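Local coordinates for protein ribonucleoside-diphosphate reductase subunit beta (PDB 6ZJK) that probably forms the di-iron, radical-generating R2 subunit of a class I ribonucleotide reductase, which reduces ribonucleoside diphosphates to deoxyribonucleotides, at residues Phe208-Ser213 / Arg301-Leu306; Arg35-Met40 / Ala123-Ser128; Glu74-Asn79 / Thr227-Lys232; Glu189-Leu194 / Ser257-Glu262; Phe96-Ser101 / Tyr161-Glu166. One frame throughout, in Å; residues are numbered along the deposited sequence.

Contact 1 (Phe208-Ser213 / Arg301-Leu306)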
# COMPACT_ATOMS: atom_id res chain seq x y z
N PHE A 208 6.67 14.19 -13.63
CA PHE A 208 7.79 13.46 -13.19
C PHE A 208 8.88 13.39 -14.22
O PHE A 208 10.00 13.42 -13.87
CB PHE A 208 7.41 12.09 -12.60
CG PHE A 208 7.41 12.07 -11.12
CD1 PHE A 208 8.55 11.92 -10.42
CD2 PHE A 208 6.28 12.23 -10.46
CE1 PHE A 208 8.53 11.95 -9.07
CE2 PHE A 208 6.24 12.27 -9.11
CZ PHE A 208 7.38 12.13 -8.42
N TYR A 209 8.52 13.25 -15.48
CA TYR A 209 9.48 13.16 -16.57
C TYR A 209 10.26 14.44 -16.71
O TYR A 209 11.39 14.42 -16.99
CB TYR A 209 8.82 12.66 -17.86
CG TYR A 209 8.74 11.17 -17.89
CD1 TYR A 209 7.77 10.52 -17.22
CD2 TYR A 209 9.65 10.43 -18.55
CE1 TYR A 209 7.69 9.16 -17.20
CE2 TYR A 209 9.59 9.07 -18.54
CZ TYR A 209 8.60 8.45 -17.85
OH TYR A 209 8.55 7.12 -17.84
N SER A 210 9.63 15.55 -16.47
CA SER A 210 10.34 16.82 -16.44
C SER A 210 11.41 16.85 -15.35
O SER A 210 12.51 17.37 -15.55
CB SER A 210 9.35 17.97 -16.25
OG SER A 210 10.02 19.21 -16.01
N GLY A 211 11.05 16.36 -14.16
CA GLY A 211 12.01 16.37 -13.06
C GLY A 211 13.20 15.46 -13.32
O GLY A 211 14.34 15.81 -13.00
N PHE A 212 12.94 14.31 -13.94
CA PHE A 212 14.01 13.39 -14.20
C PHE A 212 15.05 14.00 -15.11
O PHE A 212 16.19 13.78 -14.94
CB PHE A 212 13.60 12.03 -14.80
CG PHE A 212 12.58 11.26 -14.04
CD1 PHE A 212 12.65 11.12 -12.69
CD2 PHE A 212 11.55 10.65 -14.69
CE1 PHE A 212 11.69 10.44 -11.99
CE2 PHE A 212 10.58 9.96 -14.02
CZ PHE A 212 10.67 9.85 -12.65
N SER A 213 14.64 14.74 -16.12
CA SER A 213 15.62 15.27 -17.06
C SER A 213 16.60 16.23 -16.39
O SER A 213 17.72 16.40 -16.88
CB SER A 213 14.92 15.95 -18.25
OG SER A 213 14.25 17.14 -17.88
N ARG A 301 10.20 21.96 -26.12
CA ARG A 301 10.06 20.89 -27.10
C ARG A 301 9.99 19.52 -26.44
O ARG A 301 9.23 18.65 -26.88
CB ARG A 301 11.22 20.98 -28.10
CG ARG A 301 11.20 22.23 -29.01
CD ARG A 301 12.32 22.21 -30.08
NE ARG A 301 12.39 20.90 -30.71
CZ ARG A 301 11.80 20.54 -31.85
NH1 ARG A 301 11.08 21.41 -32.56
NH2 ARG A 301 11.93 19.29 -32.28
N TYR A 302 10.73 19.31 -25.35
CA TYR A 302 10.73 17.98 -24.73
C TYR A 302 9.37 17.67 -24.11
O TYR A 302 8.80 16.60 -24.35
CB TYR A 302 11.85 17.86 -23.70
CG TYR A 302 11.94 16.49 -23.05
CD1 TYR A 302 11.94 15.33 -23.81
CD2 TYR A 302 12.05 16.37 -21.66
CE1 TYR A 302 12.03 14.08 -23.20
CE2 TYR A 302 12.14 15.13 -21.05
CZ TYR A 302 12.12 13.99 -21.82
OH TYR A 302 12.22 12.77 -21.20
N ILE A 303 8.82 18.61 -23.34
CA ILE A 303 7.54 18.38 -22.69
C ILE A 303 6.44 18.15 -23.71
O ILE A 303 5.62 17.23 -23.56
CB ILE A 303 7.19 19.55 -21.75
CG1 ILE A 303 8.32 19.80 -20.73
CG2 ILE A 303 5.89 19.27 -21.02
CD1 ILE A 303 8.71 18.58 -19.95
N LYS A 304 6.41 18.95 -24.79
CA LYS A 304 5.39 18.79 -25.81
C LYS A 304 5.50 17.44 -26.49
O LYS A 304 4.49 16.80 -26.79
CB LYS A 304 5.47 19.94 -26.84
CG LYS A 304 4.94 21.27 -26.31
CD LYS A 304 4.95 22.40 -27.35
CE LYS A 304 4.48 23.73 -26.73
NZ LYS A 304 4.57 24.92 -27.65
N TYR A 305 6.73 17.01 -26.78
CA TYR A 305 6.95 15.69 -27.39
C TYR A 305 6.40 14.58 -26.50
O TYR A 305 5.82 13.61 -26.98
CB TYR A 305 8.44 15.48 -27.67
CG TYR A 305 8.83 14.06 -28.02
CD1 TYR A 305 8.70 13.57 -29.32
CD2 TYR A 305 9.32 13.20 -27.05
CE1 TYR A 305 9.06 12.27 -29.63
CE2 TYR A 305 9.68 11.90 -27.34
CZ TYR A 305 9.55 11.43 -28.63
OH TYR A 305 9.91 10.12 -28.90
N LEU A 306 6.62 14.70 -25.19
CA LEU A 306 6.12 13.69 -24.27
C LEU A 306 4.59 13.63 -24.28
O LEU A 306 4.01 12.54 -24.25
CB LEU A 306 6.63 13.96 -22.85
CG LEU A 306 8.10 13.64 -22.60
CD1 LEU A 306 8.53 13.97 -21.15
CD2 LEU A 306 8.40 12.19 -22.91
O HOH W 1 12.78 12.55 -18.61
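Two helices of the all-helical ribonucleotide reductase R2 fold pack here, with Tyr209, Ser210 and Ser213 of helix 190-220 meeting Tyr302, Ile303 and Leu306 of helix 296-313. The short segments run at 141° to each other, their axes 10.6 Å apart. The tightest carbon contact joins Tyr209 CB to Leu306 CD1 at 3.6 Å, and the same methyl lies over one face of the Tyr302 ring, toward its rim. Tyr302 CG is anti to the backbone N (chi1 -178°), which sends the ring across the gap until CE2 is 4.0 Å from Ser213 CB. One water bridges the helices, donating to Tyr209 O at 2.8 Å and lying 2.7 Å from Tyr302 OH, in the plane of that ring. Ile303 CD1 rests against Ser210 CB at 3.8 Å, while Ser210 OG bonds to Glu279 of helix 262-287. Ser213 OG turns back to donate to Ser210 O. Direct contact is thus chiefly apolar, and the phenol reaches the neighbouring helix's carbonyl through water.

Contact 2 (Arg35-Met40 / Ala123-Ser128)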
# COMPACT_ATOMS: atom_id res chain seq x y z
N ARG A 35 -18.54 -14.61 -7.73
CA ARG A 35 -17.17 -15.05 -7.92
C ARG A 35 -16.60 -14.35 -9.16
O ARG A 35 -17.26 -14.28 -10.20
CB ARG A 35 -17.12 -16.57 -8.13
CG ARG A 35 -18.14 -17.36 -7.32
CD ARG A 35 -17.95 -18.86 -7.63
NE ARG A 35 -18.70 -19.78 -6.77
CZ ARG A 35 -20.03 -19.77 -6.69
NH1 ARG A 35 -20.68 -20.63 -5.91
NH2 ARG A 35 -20.71 -18.87 -7.38
N GLY A 36 -15.34 -13.94 -9.04
CA GLY A 36 -14.64 -13.30 -10.13
C GLY A 36 -14.92 -11.80 -10.19
O GLY A 36 -15.49 -11.20 -9.29
N THR A 37 -14.53 -11.21 -11.31
CA THR A 37 -14.64 -9.77 -11.49
C THR A 37 -15.65 -9.47 -12.58
O THR A 37 -15.62 -10.10 -13.65
CB THR A 37 -13.27 -9.16 -11.79
OG1 THR A 37 -12.49 -9.15 -10.59
CG2 THR A 37 -13.39 -7.71 -12.32
N GLU A 38 -16.59 -8.57 -12.29
CA GLU A 38 -17.65 -8.19 -13.22
C GLU A 38 -17.32 -6.93 -14.01
O GLU A 38 -17.48 -6.92 -15.23
CB GLU A 38 -18.97 -7.97 -12.46
CG GLU A 38 -20.06 -7.38 -13.36
CD GLU A 38 -21.41 -7.19 -12.67
OE1 GLU A 38 -21.45 -6.96 -11.43
OE2 GLU A 38 -22.43 -7.23 -13.40
N SER A 39 -16.84 -5.87 -13.35
CA SER A 39 -16.50 -4.63 -14.04
C SER A 39 -15.54 -3.82 -13.18
O SER A 39 -15.30 -4.13 -12.01
CB SER A 39 -17.75 -3.81 -14.38
OG SER A 39 -18.47 -3.53 -13.19
N MET A 40 -15.02 -2.74 -13.76
CA MET A 40 -14.06 -1.83 -13.12
C MET A 40 -14.66 -1.04 -11.99
O MET A 40 -14.10 -0.89 -10.98
CB MET A 40 -13.39 -0.90 -14.12
CG MET A 40 -12.14 -0.20 -13.65
SD MET A 40 -10.72 -1.20 -13.38
CE MET A 40 -10.28 -1.66 -15.00
N ALA A 123 -12.81 -4.17 -9.13
CA ALA A 123 -12.00 -5.30 -9.60
C ALA A 123 -10.83 -5.48 -8.65
O ALA A 123 -9.89 -4.68 -8.68
CB ALA A 123 -11.49 -5.04 -11.02
N ALA A 124 -10.87 -6.54 -7.83
CA ALA A 124 -9.85 -6.72 -6.80
C ALA A 124 -8.45 -6.83 -7.39
O ALA A 124 -7.48 -6.38 -6.77
CB ALA A 124 -10.15 -7.96 -5.96
N GLU A 125 -8.32 -7.40 -8.58
CA GLU A 125 -6.99 -7.54 -9.15
C GLU A 125 -6.40 -6.18 -9.53
O GLU A 125 -5.18 -6.01 -9.50
CB GLU A 125 -7.01 -8.48 -10.37
CG GLU A 125 -7.80 -7.96 -11.59
CD GLU A 125 -9.25 -8.43 -11.62
OE1 GLU A 125 -9.88 -8.53 -10.55
OE2 GLU A 125 -9.78 -8.70 -12.74
N VAL A 126 -7.25 -5.19 -9.84
CA VAL A 126 -6.78 -3.82 -10.07
C VAL A 126 -6.47 -3.11 -8.76
O VAL A 126 -5.53 -2.31 -8.69
CB VAL A 126 -7.80 -3.03 -10.92
CG1 VAL A 126 -7.33 -1.53 -11.12
CG2 VAL A 126 -8.00 -3.71 -12.28
N SER A 127 -7.32 -3.30 -7.74
CA SER A 127 -7.04 -2.73 -6.42
C SER A 127 -5.73 -3.25 -5.82
O SER A 127 -5.01 -2.50 -5.14
CB SER A 127 -8.20 -3.01 -5.47
OG SER A 127 -9.25 -2.10 -5.75
N SER A 128 -5.42 -4.52 -6.02
CA SER A 128 -4.11 -5.01 -5.61
C SER A 128 -3.00 -4.19 -6.24
O SER A 128 -2.03 -3.81 -5.58
CB SER A 128 -3.94 -6.48 -5.96
OG SER A 128 -4.84 -7.24 -5.20
O HOH W 2 -12.95 -8.53 -7.90
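Thr37 and Glu125 approach from opposite directions and join through a hydrogen bond, Thr37 OG1 donating to Glu125 OE1 at 2.7 Å on the carboxylate's syn lone pair. Glu125 reaches this position through a folded chain: CG sits between the backbone N and the carbonyl carbon (chi1 66°), and a second bend follows at chi2. Its other oxygen, OE2, accepts from the backbone N of Lys55 and Tyr56. The N-terminal loop here covers the start of helix 124-151, the R2 helix that further on supplies the iron ligands Glu137 and His140. Thr37 CG2 lies 3.5 Å from CB of Ala123, the N-cap residue, and one water donates to Thr37 OG1 at 2.8 Å and accepts from Ala124 N at 2.9 Å. Farther along, the Met40 chain leaves with CG anti to its N (chi1 -164°) and then bends at both chi2 and chi3. That curl brings SD to 3.9 Å from Val126 CG2, the two side chains crossing at about a right angle.

Contact 3 (Glu74-Asn79 / Thr227-Lys232); sequences EEISLN and TSTIFK
Within the ribonucleotide reductase small-subunit fold, the loop leading into helix 79-84 lies against helix 225-255, and Ile76 and Leu78 are the two loop residues that pack on it. Ile76 CD1 comes to 4.0 Å from Ile230 CG1, the two branched chains meeting at a slant, while Ile76 CG2 approaches Thr229 CG2 at 4.4 Å. Leu78 carries the other half of the contact. With CG beside its own N (chi1 -69°) and an extended chi2, it directs CD2 at the helix, 4.2 Å from Ile230 CD1 and 4.0 Å from Thr227 N. Ile230 is therefore touched by both loop side chains, through different carbons of one arm. Between them Ser77 points away and forms an ST turn, its OG accepting from Asn79 N at 3.1 Å with an angle of 169°, just where Leu78 takes the N-cap position of helix 79-84. Thr227 OG1 bonds instead to Asp81 of that helix. No hydrogen bond joins the two segments directly; methyl and methylene contacts hold the loop against the helix here.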
# COMPACT_ATOMS: atom_id res chain seq x y z
N GLU A 74 18.23 3.19 0.55
CA GLU A 74 19.45 3.21 1.40
C GLU A 74 20.54 2.25 1.04
O GLU A 74 21.58 2.36 1.50
CB GLU A 74 19.12 3.14 2.88
CG GLU A 74 18.43 4.38 3.40
CD GLU A 74 18.11 4.37 4.89
OE1 GLU A 74 18.44 3.39 5.56
OE2 GLU A 74 17.54 5.36 5.37
N GLU A 75 20.27 1.39 0.08
CA GLU A 75 21.25 0.45 -0.37
C GLU A 75 22.14 1.05 -1.48
O GLU A 75 23.03 0.41 -1.94
CB GLU A 75 20.59 -0.85 -0.82
CG GLU A 75 20.52 -1.94 0.23
CD GLU A 75 19.76 -3.20 -0.18
OE1 GLU A 75 19.52 -4.04 0.67
OE2 GLU A 75 19.40 -3.39 -1.33
N ILE A 76 21.87 2.28 -1.89
CA ILE A 76 22.64 2.93 -2.91
C ILE A 76 23.52 3.97 -2.24
O ILE A 76 23.04 4.86 -1.67
CB ILE A 76 21.72 3.59 -3.92
CG1 ILE A 76 20.98 2.54 -4.70
CG2 ILE A 76 22.51 4.44 -4.85
CD1 ILE A 76 19.63 2.99 -5.12
N SER A 77 24.81 3.83 -2.36
CA SER A 77 25.68 4.76 -1.65
C SER A 77 25.77 6.11 -2.34
O SER A 77 25.95 6.20 -3.56
CB SER A 77 27.08 4.17 -1.54
OG SER A 77 28.01 5.22 -1.37
N LEU A 78 25.77 7.15 -1.50
CA LEU A 78 25.82 8.55 -1.90
C LEU A 78 27.19 9.17 -1.63
O LEU A 78 27.32 10.40 -1.63
CB LEU A 78 24.73 9.36 -1.18
CG LEU A 78 23.29 9.04 -1.60
CD1 LEU A 78 22.27 9.95 -0.89
CD2 LEU A 78 23.13 9.13 -3.12
N ASN A 79 28.21 8.35 -1.37
CA ASN A 79 29.49 8.86 -0.90
C ASN A 79 30.07 9.88 -1.86
O ASN A 79 30.66 10.87 -1.43
CB ASN A 79 30.47 7.70 -0.68
CG ASN A 79 30.26 6.99 0.64
OD1 ASN A 79 29.29 7.26 1.37
ND2 ASN A 79 31.15 6.07 0.96
N THR A 227 22.71 10.33 -6.92
CA THR A 227 21.34 10.84 -6.90
C THR A 227 20.62 10.47 -8.20
O THR A 227 19.44 10.12 -8.19
CB THR A 227 21.38 12.35 -6.65
OG1 THR A 227 21.83 12.58 -5.29
CG2 THR A 227 20.04 13.01 -6.84
N SER A 228 21.35 10.47 -9.32
CA SER A 228 20.73 10.12 -10.58
C SER A 228 20.38 8.64 -10.61
O SER A 228 19.30 8.26 -11.08
CB SER A 228 21.67 10.52 -11.73
OG SER A 228 21.40 9.83 -12.92
N THR A 229 21.25 7.78 -10.05
CA THR A 229 20.93 6.35 -9.94
C THR A 229 19.62 6.12 -9.18
O THR A 229 18.77 5.33 -9.63
CB THR A 229 22.09 5.60 -9.30
OG1 THR A 229 23.24 5.72 -10.16
CG2 THR A 229 21.75 4.13 -9.15
N ILE A 230 19.43 6.80 -8.05
CA ILE A 230 18.13 6.71 -7.38
C ILE A 230 16.99 7.10 -8.33
O ILE A 230 15.97 6.41 -8.38
CB ILE A 230 18.13 7.57 -6.10
CG1 ILE A 230 19.03 6.92 -5.04
CG2 ILE A 230 16.73 7.72 -5.54
CD1 ILE A 230 19.17 7.76 -3.73
N PHE A 231 17.17 8.17 -9.12
CA PHE A 231 16.07 8.58 -9.99
C PHE A 231 15.82 7.59 -11.13
O PHE A 231 14.69 7.51 -11.61
CB PHE A 231 16.28 10.02 -10.52
CG PHE A 231 15.80 11.06 -9.54
CD1 PHE A 231 14.43 11.33 -9.42
CD2 PHE A 231 16.69 11.71 -8.68
CE1 PHE A 231 13.96 12.25 -8.47
CE2 PHE A 231 16.24 12.64 -7.72
CZ PHE A 231 14.87 12.91 -7.62
N LYS A 232 16.83 6.83 -11.57
CA LYS A 232 16.57 5.76 -12.54
C LYS A 232 15.65 4.70 -11.96
O LYS A 232 14.81 4.13 -12.68
CB LYS A 232 17.87 5.12 -13.01
CG LYS A 232 18.74 6.02 -13.89
CD LYS A 232 20.06 5.33 -14.17
CE LYS A 232 20.97 6.19 -15.01
NZ LYS A 232 22.23 5.47 -15.39

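Contact 4 (Glu189-Leu194 / Ser257-Glu262)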
# COMPACT_ATOMS: atom_id res chain seq x y z
N GLU A 189 -18.43 11.86 -7.40
CA GLU A 189 -19.28 11.77 -8.58
C GLU A 189 -18.46 11.23 -9.75
O GLU A 189 -17.23 11.34 -9.78
CB GLU A 189 -19.86 13.16 -8.88
CG GLU A 189 -20.95 13.22 -9.94
CD GLU A 189 -20.40 13.45 -11.33
OE1 GLU A 189 -21.10 13.11 -12.31
OE2 GLU A 189 -19.28 13.99 -11.43
N ILE A 190 -19.15 10.67 -10.75
CA ILE A 190 -18.38 9.93 -11.75
C ILE A 190 -17.51 10.87 -12.59
O ILE A 190 -16.35 10.57 -12.88
CB ILE A 190 -19.29 9.07 -12.63
CG1 ILE A 190 -18.46 8.36 -13.70
CG2 ILE A 190 -20.38 9.90 -13.30
CD1 ILE A 190 -17.64 7.20 -13.17
N HIS A 191 -17.96 12.09 -12.89
CA HIS A 191 -17.13 12.98 -13.70
C HIS A 191 -15.91 13.44 -12.93
O HIS A 191 -14.80 13.49 -13.48
CB HIS A 191 -17.95 14.18 -14.19
CG HIS A 191 -18.99 13.81 -15.20
ND1 HIS A 191 -20.29 13.54 -14.86
CD2 HIS A 191 -18.89 13.60 -16.54
CE1 HIS A 191 -20.97 13.22 -15.95
NE2 HIS A 191 -20.15 13.25 -16.98
N ASN A 192 -16.08 13.79 -11.65
CA ASN A 192 -14.93 14.10 -10.81
C ASN A 192 -13.97 12.93 -10.70
O ASN A 192 -12.75 13.12 -10.59
CB ASN A 192 -15.39 14.54 -9.42
CG ASN A 192 -16.15 15.85 -9.44
OD1 ASN A 192 -16.01 16.64 -10.37
ND2 ASN A 192 -16.94 16.10 -8.40
N PHE A 193 -14.50 11.72 -10.75
CA PHE A 193 -13.68 10.53 -10.64
C PHE A 193 -12.81 10.36 -11.87
O PHE A 193 -11.64 10.12 -11.73
CB PHE A 193 -14.58 9.32 -10.39
CG PHE A 193 -13.86 8.02 -10.33
CD1 PHE A 193 -13.17 7.64 -9.22
CD2 PHE A 193 -13.91 7.16 -11.39
CE1 PHE A 193 -12.51 6.44 -9.18
CE2 PHE A 193 -13.25 5.96 -11.36
CZ PHE A 193 -12.56 5.60 -10.25
N LEU A 194 -13.37 10.53 -13.05
CA LEU A 194 -12.62 10.39 -14.29
C LEU A 194 -11.61 11.50 -14.52
O LEU A 194 -10.57 11.27 -15.07
CB LEU A 194 -13.54 10.28 -15.48
CG LEU A 194 -14.45 9.06 -15.56
CD1 LEU A 194 -15.42 9.20 -16.70
CD2 LEU A 194 -13.66 7.78 -15.68
N SER A 257 -19.32 3.74 -22.00
CA SER A 257 -19.21 4.55 -23.22
C SER A 257 -20.18 5.73 -23.22
O SER A 257 -19.87 6.77 -23.81
CB SER A 257 -19.44 3.67 -24.45
OG SER A 257 -20.77 3.20 -24.50
N HIS A 258 -21.31 5.61 -22.52
CA HIS A 258 -22.25 6.73 -22.46
C HIS A 258 -21.68 7.92 -21.69
O HIS A 258 -22.13 9.05 -21.92
CB HIS A 258 -23.57 6.29 -21.83
CG HIS A 258 -23.44 5.82 -20.41
ND1 HIS A 258 -22.95 4.57 -20.08
CD2 HIS A 258 -23.69 6.45 -19.24
CE1 HIS A 258 -22.93 4.44 -18.76
NE2 HIS A 258 -23.37 5.57 -18.23
N ILE A 259 -20.71 7.71 -20.80
CA ILE A 259 -20.08 8.83 -20.10
C ILE A 259 -18.92 9.42 -20.90
O ILE A 259 -18.74 10.64 -20.95
CB ILE A 259 -19.62 8.39 -18.70
CG1 ILE A 259 -20.82 7.99 -17.85
CG2 ILE A 259 -18.87 9.52 -18.01
CD1 ILE A 259 -21.73 9.16 -17.57
N PHE A 260 -18.16 8.56 -21.59
CA PHE A 260 -17.03 8.99 -22.42
C PHE A 260 -17.55 9.58 -23.73
O PHE A 260 -17.43 8.98 -24.80
CB PHE A 260 -16.08 7.85 -22.68
CG PHE A 260 -15.07 7.64 -21.61
CD1 PHE A 260 -15.43 7.11 -20.38
CD2 PHE A 260 -13.74 7.96 -21.84
CE1 PHE A 260 -14.47 6.91 -19.40
CE2 PHE A 260 -12.77 7.76 -20.85
CZ PHE A 260 -13.14 7.24 -19.63
N THR A 261 -18.11 10.77 -23.63
CA THR A 261 -18.56 11.46 -24.82
C THR A 261 -17.37 12.05 -25.56
O THR A 261 -16.26 12.15 -25.02
CB THR A 261 -19.58 12.55 -24.45
OG1 THR A 261 -18.96 13.53 -23.60
CG2 THR A 261 -20.78 11.95 -23.73
N GLU A 262 -17.58 12.44 -26.82
CA GLU A 262 -16.73 13.32 -27.60
C GLU A 262 -16.22 14.47 -26.74
O GLU A 262 -15.12 14.98 -26.98
CB GLU A 262 -17.46 13.85 -28.84
CG GLU A 262 -16.52 14.11 -30.01
CD GLU A 262 -17.17 13.82 -31.36
OE1 GLU A 262 -16.66 12.95 -32.11
OE2 GLU A 262 -18.21 14.45 -31.68
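Ile259 is the main bump of this contact. Its CG2 lies opposite the backbone N, with CG1 beside it (chi1 -63°), which turns the CG2 methyl to the first turn of helix 190-220, among Ile190, His191 and Leu194. The closest of the three is Leu194, whose CD1 lies 3.7 Å away. His191 NE2 borders the hollow at 4.1 Å, and Ile190 CG1 closes another part of it at 4.5 Å. Leu194 in turn is a bump for the loop: its forked end comes down on the CE1 corner of the Phe260 ring, both methyls on the same side of the ring plane, CD1 at 3.7 Å and CD2 at 3.9 Å. An inverse gamma turn centred on Phe260 shapes the loop here. Leu252 and Phe268, from the helices flanking it in sequence, also touch Leu194. The His191 wall is braced by ND1 donating to Glu189 OE1 at 2.7 Å, near the imidazole plane. Glu189 OE2 accepts from Asn192 N, an N-terminal helix cap, so the apolar knob of the loop between helices 225-255 and 262-287 docks against a capped helix start.

Contact 5 (Phe96-Ser101 / Tyr161-Glu166)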
# COMPACT_ATOMS: atom_id res chain seq x y z
N PHE A 96 17.96 22.53 -7.96
CA PHE A 96 17.90 21.29 -7.18
C PHE A 96 16.93 21.40 -6.01
O PHE A 96 16.12 20.49 -5.77
CB PHE A 96 19.33 20.93 -6.72
CG PHE A 96 19.42 19.66 -5.90
CD1 PHE A 96 19.16 19.67 -4.54
CD2 PHE A 96 19.82 18.47 -6.49
CE1 PHE A 96 19.23 18.49 -3.77
CE2 PHE A 96 19.90 17.28 -5.73
CZ PHE A 96 19.61 17.30 -4.38
N ASP A 97 17.00 22.49 -5.23
CA ASP A 97 16.14 22.63 -4.05
C ASP A 97 14.66 22.67 -4.43
O ASP A 97 13.83 22.01 -3.80
CB ASP A 97 16.52 23.91 -3.28
CG ASP A 97 17.95 23.89 -2.72
OD1 ASP A 97 18.66 22.87 -2.91
OD2 ASP A 97 18.37 24.90 -2.11
N LYS A 98 14.31 23.45 -5.45
CA LYS A 98 12.89 23.61 -5.79
C LYS A 98 12.30 22.34 -6.40
O LYS A 98 11.13 22.02 -6.18
CB LYS A 98 12.70 24.80 -6.73
CG LYS A 98 12.92 26.14 -6.03
CD LYS A 98 13.22 27.24 -7.02
CE LYS A 98 13.66 28.50 -6.29
NZ LYS A 98 12.61 28.93 -5.32
N ILE A 99 13.09 21.62 -7.20
CA ILE A 99 12.56 20.46 -7.90
C ILE A 99 12.30 19.33 -6.92
O ILE A 99 11.23 18.70 -6.92
CB ILE A 99 13.52 20.03 -9.01
CG1 ILE A 99 13.46 21.01 -10.19
CG2 ILE A 99 13.25 18.62 -9.42
CD1 ILE A 99 14.58 20.83 -11.16
N ILE A 100 13.28 19.05 -6.06
CA ILE A 100 13.12 17.92 -5.15
C ILE A 100 12.06 18.22 -4.10
O ILE A 100 11.37 17.31 -3.63
CB ILE A 100 14.48 17.51 -4.57
CG1 ILE A 100 14.43 16.03 -4.15
CG2 ILE A 100 14.86 18.38 -3.42
CD1 ILE A 100 15.78 15.37 -4.06
N SER A 101 11.87 19.49 -3.74
CA SER A 101 10.73 19.72 -2.84
C SER A 101 9.41 19.55 -3.59
O SER A 101 8.47 18.95 -3.06
CB SER A 101 10.83 21.10 -2.21
OG SER A 101 9.59 21.47 -1.63
N TYR A 161 13.07 21.00 2.32
CA TYR A 161 11.71 20.57 2.64
C TYR A 161 10.70 21.71 2.52
O TYR A 161 9.63 21.55 1.93
CB TYR A 161 11.63 20.01 4.07
CG TYR A 161 12.03 18.57 4.39
CD1 TYR A 161 12.01 17.54 3.46
CD2 TYR A 161 12.36 18.25 5.71
CE1 TYR A 161 12.35 16.21 3.84
CE2 TYR A 161 12.70 16.98 6.09
CZ TYR A 161 12.70 15.96 5.18
OH TYR A 161 13.05 14.71 5.69
N ASP A 162 11.02 22.89 3.09
CA ASP A 162 10.07 23.99 3.22
C ASP A 162 10.09 24.95 2.03
O ASP A 162 9.53 26.05 2.13
CB ASP A 162 10.34 24.78 4.50
CG ASP A 162 9.83 24.09 5.75
OD1 ASP A 162 8.86 23.32 5.66
OD2 ASP A 162 10.40 24.32 6.83
N GLN A 163 10.69 24.55 0.91
CA GLN A 163 10.83 25.54 -0.15
C GLN A 163 9.48 26.04 -0.64
O GLN A 163 9.32 27.23 -0.96
CB GLN A 163 11.66 24.93 -1.28
CG GLN A 163 12.17 25.89 -2.31
CD GLN A 163 13.45 26.59 -1.94
OE1 GLN A 163 13.86 27.52 -2.62
NE2 GLN A 163 14.10 26.14 -0.86
N TRP A 164 8.40 25.25 -0.53
CA TRP A 164 7.06 25.66 -0.92
C TRP A 164 6.46 26.72 -0.01
O TRP A 164 5.52 27.41 -0.42
CB TRP A 164 6.11 24.44 -0.95
CG TRP A 164 5.85 23.81 0.39
CD1 TRP A 164 6.62 22.87 1.02
CD2 TRP A 164 4.76 24.08 1.28
NE1 TRP A 164 6.07 22.54 2.24
CE2 TRP A 164 4.93 23.27 2.43
CE3 TRP A 164 3.65 24.94 1.22
CZ2 TRP A 164 4.03 23.29 3.49
CZ3 TRP A 164 2.76 24.96 2.28
CH2 TRP A 164 2.96 24.13 3.40
N ARG A 165 6.96 26.87 1.22
CA ARG A 165 6.48 27.93 2.09
C ARG A 165 7.05 29.30 1.73
O ARG A 165 6.56 30.31 2.26
CB ARG A 165 6.80 27.63 3.57
CG ARG A 165 6.24 26.28 4.07
CD ARG A 165 6.53 26.08 5.56
NE ARG A 165 5.84 24.90 6.07
CZ ARG A 165 4.63 24.92 6.62
NH1 ARG A 165 3.96 26.07 6.75
NH2 ARG A 165 4.07 23.78 7.03
N GLU A 166 8.09 29.37 0.91
CA GLU A 166 8.93 30.52 0.54
C GLU A 166 8.72 31.01 -0.89
O GLU A 166 9.32 32.02 -1.26
CB GLU A 166 10.42 30.22 0.76
CG GLU A 166 10.88 30.08 2.20
CD GLU A 166 10.12 31.02 3.14
OE1 GLU A 166 10.18 32.26 2.95
OE2 GLU A 166 9.50 30.51 4.12
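Gln163 carries most of this contact, lying across Lys98 and Ser101 on one side of helix 90-118. The close-packed part is mostly carbon on carbon. Gln163 CG is anti to the backbone N (chi1 -167°), and a bend at chi2 lays the chain over Lys98, bringing CG to 3.8 Å from Lys98 CG. Beside it, Gln163 CB and Ser101 CB are 4.0 Å apart. Ser101 OG lies more loosely near the edge of the Trp164 indole, 4.2 Å from CD1. The polar link is weaker although Lys98 is buried: its NZ donates only a weak hydrogen bond to Gln163 OE1, at 3.3 Å, and its stronger partner is Asp167, with which it forms a salt bridge. Gln163 NE2 lies 4.1 Å from Asp97 CB. The solvent side begins at Gln163, which is only partly buried, and farther out Glu166 is exposed, its side-chain end leading away from helix 90-118. Away from that helix, too, Asp162 pairs with Arg35 and Arg53 of the second subunit. The short, weakly bonded helical turn between helices 154-161 and 168-186 thus lies between helix 90-118 and the dimer interface of the R2 fold.

Contacts 1, 3 and 5 are largely buried, whereas contacts 2 and 4 are only partly so and lie nearer the end of the molecule where the N-terminal loop lies. Contact 4 uses the first turn of helix 190-220 and contact 1 its second half; contact 1 touches contact 3 where Phe212 packs on Phe231. Their chemistry differs with place: contacts 3 and 4 meet almost entirely through apolar side chains, contact 1 adds a bridging water, contact 2 has a charged acceptor and a water at a helix start, and contact 5 joins a buried lysine and a glutamine by a weak hydrogen bond. Contacts 2 and 5, 39 Å apart between centres in one chain, both reach the second subunit, so that the contact 2 loop of one subunit meets the contact 5 turn of the other.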